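Local coordinates for protein 4-alpha-glucanotransferase (Streptococcus agalactiae, PDB 6M6T) that belongs to the amylomaltase family of TIM-barrel enzymes and holds glycan ligands in two pockets, at residues 34-42 against 481-491. Residues are numbered along the deposited sequence; the frame is centred on the assembly and turned at random.
Sequences DFLVETDQK and ENRKAFLKEIT
In a mixed contact on the outer layer of the TIM barrel, apolar in the middle and polar around it, F35, T39 and Q41 meet K484, L487 and T491 where the end of helix 27-38, and the turn leading into barrel strand 43-45, pack against the chain's last helix, 481-493. The short helical segments diverge by 48°, and the nearest CA atoms, those of T39 and K488, are 4.4 Å apart. L487 supplies the apolar centre: its CD2 lies 3.8 Å from F35 CZ and 3.9 Å from the amide carbon CD of Q41, while V9 and L451 also touch its side chain. The F35 ring meets K484 CG 3.7 Å from its CD1. L487 swings its CG away from the backbone N (chi1 179°), which brings CD2 up to both F35 and Q41.

Polar bonds flank this core. Q41 NE2 reaches T491 OG1 (3.0 Å) and bonds back to T39 O, both acceptors lying close to its amide plane, so the pair fixes the amide's rotation. T491 OG1 itself donates to L487 O. At the exposed side, K484 NZ joins E38 OE2 and E481 OE2 in a salt-bridge network, although the modelled E38 separation is too short to be trusted. K488 NZ binds E38 O at 3.1 Å, almost in line with the C=O bond, at the terminus of the helix.

The carbonyl of E38 thus takes a lysine donor from a helix far along the chain, while T39 O is met within its own turn by Q41. K484 probably offsets the nearby negative charges of E38 and E481, and the contact as a whole ties an early helix of the barrel to its last.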
ATOM      1  N   ASP A  34       0.237 -11.074 -17.657  1.00 55.03           N
ATOM      2  CA  ASP A  34       0.038 -11.385 -19.069  1.00 46.30           C
ATOM      3  C   ASP A  34      -0.670 -10.235 -19.779  1.00 54.64           C
ATOM      4  O   ASP A  34      -0.314  -9.862 -20.910  1.00 56.91           O
ATOM      5  CB  ASP A  34      -0.776 -12.681 -19.206  1.00 53.48           C
ATOM      6  CG  ASP A  34       0.070 -13.964 -19.052  1.00 61.89           C
ATOM      7  OD1 ASP A  34       1.271 -13.948 -19.411  1.00 62.23           O
ATOM      8  OD2 ASP A  34      -0.481 -14.996 -18.580  1.00 54.09           O
ATOM      9  N   PHE A  35      -1.663  -9.644 -19.110  1.00 49.21           N
ATOM     10  CA  PHE A  35      -2.409  -8.540 -19.698  1.00 49.11           C
ATOM     11  C   PHE A  35      -1.566  -7.274 -19.769  1.00 47.89           C
ATOM     12  O   PHE A  35      -1.740  -6.459 -20.683  1.00 46.35           O
ATOM     13  CB  PHE A  35      -3.692  -8.302 -18.902  1.00 45.98           C
ATOM     14  CG  PHE A  35      -4.059  -6.862 -18.768  1.00 50.10           C
ATOM     15  CD1 PHE A  35      -4.675  -6.194 -19.810  1.00 50.71           C
ATOM     16  CD2 PHE A  35      -3.784  -6.160 -17.599  1.00 51.27           C
ATOM     17  CE1 PHE A  35      -5.000  -4.851 -19.694  1.00 52.93           C
ATOM     18  CE2 PHE A  35      -4.114  -4.804 -17.478  1.00 45.83           C
ATOM     19  CZ  PHE A  35      -4.713  -4.154 -18.519  1.00 46.88           C
ATOM     20  N   LEU A  36      -0.657  -7.083 -18.815  1.00 51.83           N
ATOM     21  CA  LEU A  36       0.186  -5.893 -18.869  1.00 51.29           C
ATOM     22  C   LEU A  36       1.160  -5.981 -20.037  1.00 47.71           C
ATOM     23  O   LEU A  36       1.423  -4.977 -20.710  1.00 44.67           O
ATOM     24  CB  LEU A  36       0.927  -5.692 -17.544  1.00 43.10           C
ATOM     25  CG  LEU A  36       0.014  -5.352 -16.365  1.00 44.42           C
ATOM     26  CD1 LEU A  36       0.782  -4.979 -15.064  1.00 35.73           C
ATOM     27  CD2 LEU A  36      -0.922  -4.252 -16.783  1.00 38.49           C
ATOM     28  N   VAL A  37       1.685  -7.178 -20.307  1.00 46.86           N
ATOM     29  CA  VAL A  37       2.564  -7.343 -21.472  1.00 55.38           C
ATOM     30  C   VAL A  37       1.793  -7.360 -22.789  1.00 53.24           C
ATOM     31  O   VAL A  37       2.387  -7.084 -23.842  1.00 52.93           O
ATOM     32  CB  VAL A  37       3.436  -8.615 -21.427  1.00 54.63           C
ATOM     33  CG1 VAL A  37       4.081  -8.786 -20.049  1.00 54.36           C
ATOM     34  CG2 VAL A  37       2.648  -9.856 -21.862  1.00 48.54           C
ATOM     35  N   GLU A  38       0.502  -7.701 -22.768  1.00 47.93           N
ATOM     36  CA  GLU A  38      -0.301  -7.552 -23.977  1.00 49.60           C
ATOM     37  C   GLU A  38      -0.343  -6.103 -24.431  1.00 50.28           C
ATOM     38  O   GLU A  38      -0.191  -5.806 -25.623  1.00 57.48           O
ATOM     39  CB  GLU A  38      -1.724  -8.031 -23.744  1.00 53.06           C
ATOM     40  CG  GLU A  38      -1.932  -9.490 -23.719  1.00 52.55           C
ATOM     41  CD  GLU A  38      -3.404  -9.774 -23.601  1.00 70.75           C
ATOM     42  OE1 GLU A  38      -3.857 -10.247 -22.524  1.00 72.40           O
ATOM     43  OE2 GLU A  38      -4.118  -9.479 -24.589  1.00 76.06           O
ATOM     44  N   THR A  39      -0.593  -5.194 -23.494  1.00 49.29           N
ATOM     45  CA  THR A  39      -0.828  -3.780 -23.761  1.00 46.78           C
ATOM     46  C   THR A  39       0.450  -2.944 -23.714  1.00 44.41           C
ATOM     47  O   THR A  39       0.378  -1.714 -23.766  1.00 45.19           O
ATOM     48  CB  THR A  39      -1.860  -3.248 -22.766  1.00 47.01           C
ATOM     49  OG1 THR A  39      -1.494  -3.659 -21.441  1.00 51.83           O
ATOM     50  CG2 THR A  39      -3.240  -3.838 -23.074  1.00 49.10           C
ATOM     51  N   ASP A  40       1.611  -3.596 -23.617  1.00 44.20           N
ATOM     52  CA  ASP A  40       2.922  -2.949 -23.632  1.00 50.02           C
ATOM     53  C   ASP A  40       3.072  -1.960 -22.473  1.00 52.65           C
ATOM     54  O   ASP A  40       3.688  -0.898 -22.603  1.00 48.71           O
ATOM     55  CB  ASP A  40       3.173  -2.287 -24.978  1.00 51.28           C
ATOM     56  CG  ASP A  40       2.709  -3.160 -26.135  1.00 64.51           C
ATOM     57  OD1 ASP A  40       3.336  -4.223 -26.387  1.00 69.49           O
ATOM     58  OD2 ASP A  40       1.674  -2.812 -26.759  1.00 65.49           O
ATOM     59  N   GLN A  41       2.541  -2.352 -21.312  1.00 51.41           N
ATOM     60  CA  GLN A  41       2.734  -1.598 -20.090  1.00 40.56           C
ATOM     61  C   GLN A  41       4.131  -1.837 -19.538  1.00 34.95           C
ATOM     62  O   GLN A  41       4.824  -2.788 -19.895  1.00 38.68           O
ATOM     63  CB  GLN A  41       1.693  -1.980 -19.044  1.00 40.23           C
ATOM     64  CG  GLN A  41       0.272  -1.672 -19.441  1.00 42.94           C
ATOM     65  CD  GLN A  41       0.080  -0.237 -19.898  1.00 42.85           C
ATOM     66  OE1 GLN A  41      -0.057   0.681 -19.084  1.00 38.77           O
ATOM     67  NE2 GLN A  41       0.051  -0.040 -21.210  1.00 40.99           N
ATOM     68  N   LYS A  42       4.559  -0.934 -18.675  1.00 40.62           N
ATOM     69  CA  LYS A  42       5.832  -1.076 -17.981  1.00 43.01           C
ATOM     70  C   LYS A  42       5.655  -1.389 -16.507  1.00 39.86           C
ATOM     71  O   LYS A  42       6.409  -2.200 -15.961  1.00 40.74           O
ATOM     72  CB  LYS A  42       6.677   0.199 -18.139  1.00 37.92           C
ATOM     73  CG  LYS A  42       8.013   0.143 -17.437  1.00 38.34           C
ATOM     74  CD  LYS A  42       9.145  -0.152 -18.384  1.00 42.84           C
ATOM     75  CE  LYS A  42      10.492  -0.016 -17.690  1.00 42.42           C
ATOM     76  NZ  LYS A  42      10.554   1.302 -17.020  1.00 47.47           N
ATOM     77  N   GLU A 481     -11.786  -7.318 -24.490  1.00 52.39           N
ATOM     78  CA  GLU A 481     -10.749  -7.043 -25.486  1.00 61.33           C
ATOM     79  C   GLU A 481     -10.759  -5.587 -25.952  1.00 53.25           C
ATOM     80  O   GLU A 481      -9.765  -5.065 -26.464  1.00 43.37           O
ATOM     81  CB  GLU A 481     -10.916  -7.983 -26.696  1.00 66.45           C
ATOM     82  CG  GLU A 481      -9.637  -8.749 -27.083  1.00 72.78           C
ATOM     83  CD  GLU A 481      -9.056  -9.588 -25.925  1.00 79.53           C
ATOM     84  OE1 GLU A 481      -9.840 -10.157 -25.128  1.00 79.79           O
ATOM     85  OE2 GLU A 481      -7.811  -9.727 -25.844  1.00 82.42           O
ATOM     86  N   ASN A 482     -11.926  -4.956 -25.853  1.00 54.66           N
ATOM     87  CA  ASN A 482     -12.059  -3.547 -26.224  1.00 51.16           C
ATOM     88  C   ASN A 482     -11.341  -2.634 -25.225  1.00 54.67           C
ATOM     89  O   ASN A 482     -10.600  -1.728 -25.633  1.00 52.49           O
ATOM     90  CB  ASN A 482     -13.556  -3.209 -26.346  1.00 58.17           C
ATOM     91  CG  ASN A 482     -13.855  -1.728 -26.340  1.00 65.13           C
ATOM     92  OD1 ASN A 482     -13.945  -1.098 -25.275  1.00 63.43           O
ATOM     93  ND2 ASN A 482     -14.054  -1.164 -27.538  1.00 62.20           N
ATOM     94  N   ARG A 483     -11.523  -2.866 -23.913  1.00 53.62           N
ATOM     95  CA  ARG A 483     -10.772  -2.093 -22.919  1.00 49.89           C
ATOM     96  C   ARG A 483      -9.270  -2.257 -23.133  1.00 51.29           C
ATOM     97  O   ARG A 483      -8.508  -1.275 -23.109  1.00 51.61           O
ATOM     98  CB  ARG A 483     -11.140  -2.506 -21.488  1.00 43.93           C
ATOM     99  CG  ARG A 483     -12.609  -2.440 -21.127  1.00 47.85           C
ATOM    100  CD  ARG A 483     -13.222  -1.093 -21.453  1.00 48.58           C
ATOM    101  NE  ARG A 483     -14.518  -0.933 -20.800  1.00 50.56           N
ATOM    102  CZ  ARG A 483     -15.535  -0.250 -21.319  1.00 56.49           C
ATOM    103  NH1 ARG A 483     -15.390   0.339 -22.504  1.00 64.08           N
ATOM    104  NH2 ARG A 483     -16.687  -0.145 -20.654  1.00 42.61           N
ATOM    105  N   LYS A 484      -8.831  -3.503 -23.347  1.00 48.31           N
ATOM    106  CA  LYS A 484      -7.411  -3.769 -23.548  1.00 45.34           C
ATOM    107  C   LYS A 484      -6.899  -3.065 -24.792  1.00 46.91           C
ATOM    108  O   LYS A 484      -5.788  -2.524 -24.796  1.00 47.06           O
ATOM    109  CB  LYS A 484      -7.159  -5.279 -23.636  1.00 44.74           C
ATOM    110  CG  LYS A 484      -7.388  -6.012 -22.318  1.00 55.71           C
ATOM    111  CD  LYS A 484      -7.891  -7.454 -22.488  1.00 59.08           C
ATOM    112  CE  LYS A 484      -6.748  -8.447 -22.477  1.00 55.60           C
ATOM    113  NZ  LYS A 484      -6.117  -8.449 -23.814  1.00 69.51           N
ATOM    114  N   ALA A 485      -7.699  -3.065 -25.864  1.00 53.01           N
ATOM    115  CA  ALA A 485      -7.289  -2.411 -27.103  1.00 52.34           C
ATOM    116  C   ALA A 485      -7.177  -0.904 -26.914  1.00 47.34           C
ATOM    117  O   ALA A 485      -6.266  -0.266 -27.453  1.00 39.80           O
ATOM    118  CB  ALA A 485      -8.281  -2.742 -28.214  1.00 51.39           C
ATOM    119  N   PHE A 486      -8.086  -0.333 -26.124  1.00 47.63           N
ATOM    120  CA  PHE A 486      -8.017   1.083 -25.799  1.00 44.70           C
ATOM    121  C   PHE A 486      -6.718   1.419 -25.079  1.00 48.57           C
ATOM    122  O   PHE A 486      -6.046   2.416 -25.403  1.00 45.90           O
ATOM    123  CB  PHE A 486      -9.210   1.481 -24.933  1.00 43.84           C
ATOM    124  CG  PHE A 486      -9.068   2.841 -24.343  1.00 52.73           C
ATOM    125  CD1 PHE A 486      -8.998   3.954 -25.163  1.00 51.99           C
ATOM    126  CD2 PHE A 486      -8.943   3.013 -22.983  1.00 50.53           C
ATOM    127  CE1 PHE A 486      -8.841   5.214 -24.632  1.00 56.29           C
ATOM    128  CE2 PHE A 486      -8.786   4.273 -22.451  1.00 53.01           C
ATOM    129  CZ  PHE A 486      -8.727   5.375 -23.272  1.00 49.47           C
ATOM    130  N   LEU A 487      -6.369   0.620 -24.066  1.00 45.79           N
ATOM    131  CA  LEU A 487      -5.140   0.898 -23.328  1.00 43.85           C
ATOM    132  C   LEU A 487      -3.925   0.757 -24.241  1.00 42.46           C
ATOM    133  O   LEU A 487      -3.042   1.622 -24.251  1.00 44.89           O
ATOM    134  CB  LEU A 487      -5.017  -0.009 -22.092  1.00 46.69           C
ATOM    135  CG  LEU A 487      -3.762   0.144 -21.207  1.00 43.35           C
ATOM    136  CD1 LEU A 487      -3.547   1.587 -20.788  1.00 39.86           C
ATOM    137  CD2 LEU A 487      -3.776  -0.767 -19.992  1.00 41.25           C
ATOM    138  N   LYS A 488      -3.869  -0.316 -25.034  1.00 44.29           N
ATOM    139  CA  LYS A 488      -2.745  -0.451 -25.959  1.00 46.16           C
ATOM    140  C   LYS A 488      -2.670   0.743 -26.899  1.00 42.76           C
ATOM    141  O   LYS A 488      -1.576   1.230 -27.204  1.00 43.73           O
ATOM    142  CB  LYS A 488      -2.827  -1.746 -26.773  1.00 42.97           C
ATOM    143  CG  LYS A 488      -1.573  -1.960 -27.620  1.00 44.10           C
ATOM    144  CD  LYS A 488      -1.688  -3.150 -28.528  1.00 52.80           C
ATOM    145  CE  LYS A 488      -0.454  -4.046 -28.427  1.00 61.96           C
ATOM    146  NZ  LYS A 488      -0.771  -5.502 -28.677  1.00 74.40           N
ATOM    147  N   GLU A 489      -3.826   1.239 -27.352  1.00 41.65           N
ATOM    148  CA  GLU A 489      -3.830   2.350 -28.296  1.00 45.58           C
ATOM    149  C   GLU A 489      -3.234   3.603 -27.667  1.00 45.20           C
ATOM    150  O   GLU A 489      -2.314   4.201 -28.230  1.00 44.96           O
ATOM    151  CB  GLU A 489      -5.245   2.630 -28.809  1.00 39.19           C
ATOM    152  CG  GLU A 489      -5.332   3.830 -29.733  1.00 40.14           C
ATOM    153  CD  GLU A 489      -6.758   4.291 -29.931  1.00 52.64           C
ATOM    154  OE1 GLU A 489      -6.997   5.268 -30.688  1.00 55.61           O
ATOM    155  OE2 GLU A 489      -7.645   3.661 -29.320  1.00 51.58           O
ATOM    156  N   ILE A 490      -3.740   4.020 -26.504  1.00 38.73           N
ATOM    157  CA  ILE A 490      -3.179   5.223 -25.903  1.00 38.80           C
ATOM    158  C   ILE A 490      -1.708   5.011 -25.559  1.00 44.23           C
ATOM    159  O   ILE A 490      -0.918   5.969 -25.551  1.00 48.35           O
ATOM    160  CB  ILE A 490      -3.987   5.689 -24.674  1.00 41.74           C
ATOM    161  CG1 ILE A 490      -3.823   4.725 -23.501  1.00 39.55           C
ATOM    162  CG2 ILE A 490      -5.448   5.928 -25.044  1.00 40.69           C
ATOM    163  CD1 ILE A 490      -4.863   4.919 -22.486  1.00 39.85           C
ATOM    164  N   THR A 491      -1.296   3.768 -25.316  1.00 40.05           N
ATOM    165  CA  THR A 491       0.115   3.561 -25.018  1.00 40.69           C
ATOM    166  C   THR A 491       0.981   3.691 -26.273  1.00 41.93           C
ATOM    167  O   THR A 491       2.118   4.180 -26.191  1.00 40.68           O
ATOM    168  CB  THR A 491       0.300   2.212 -24.318  1.00 43.58           C
ATOM    169  OG1 THR A 491      -0.458   2.200 -23.101  1.00 40.53           O
ATOM    170  CG2 THR A 491       1.750   1.975 -23.986  1.00 48.21           C
TER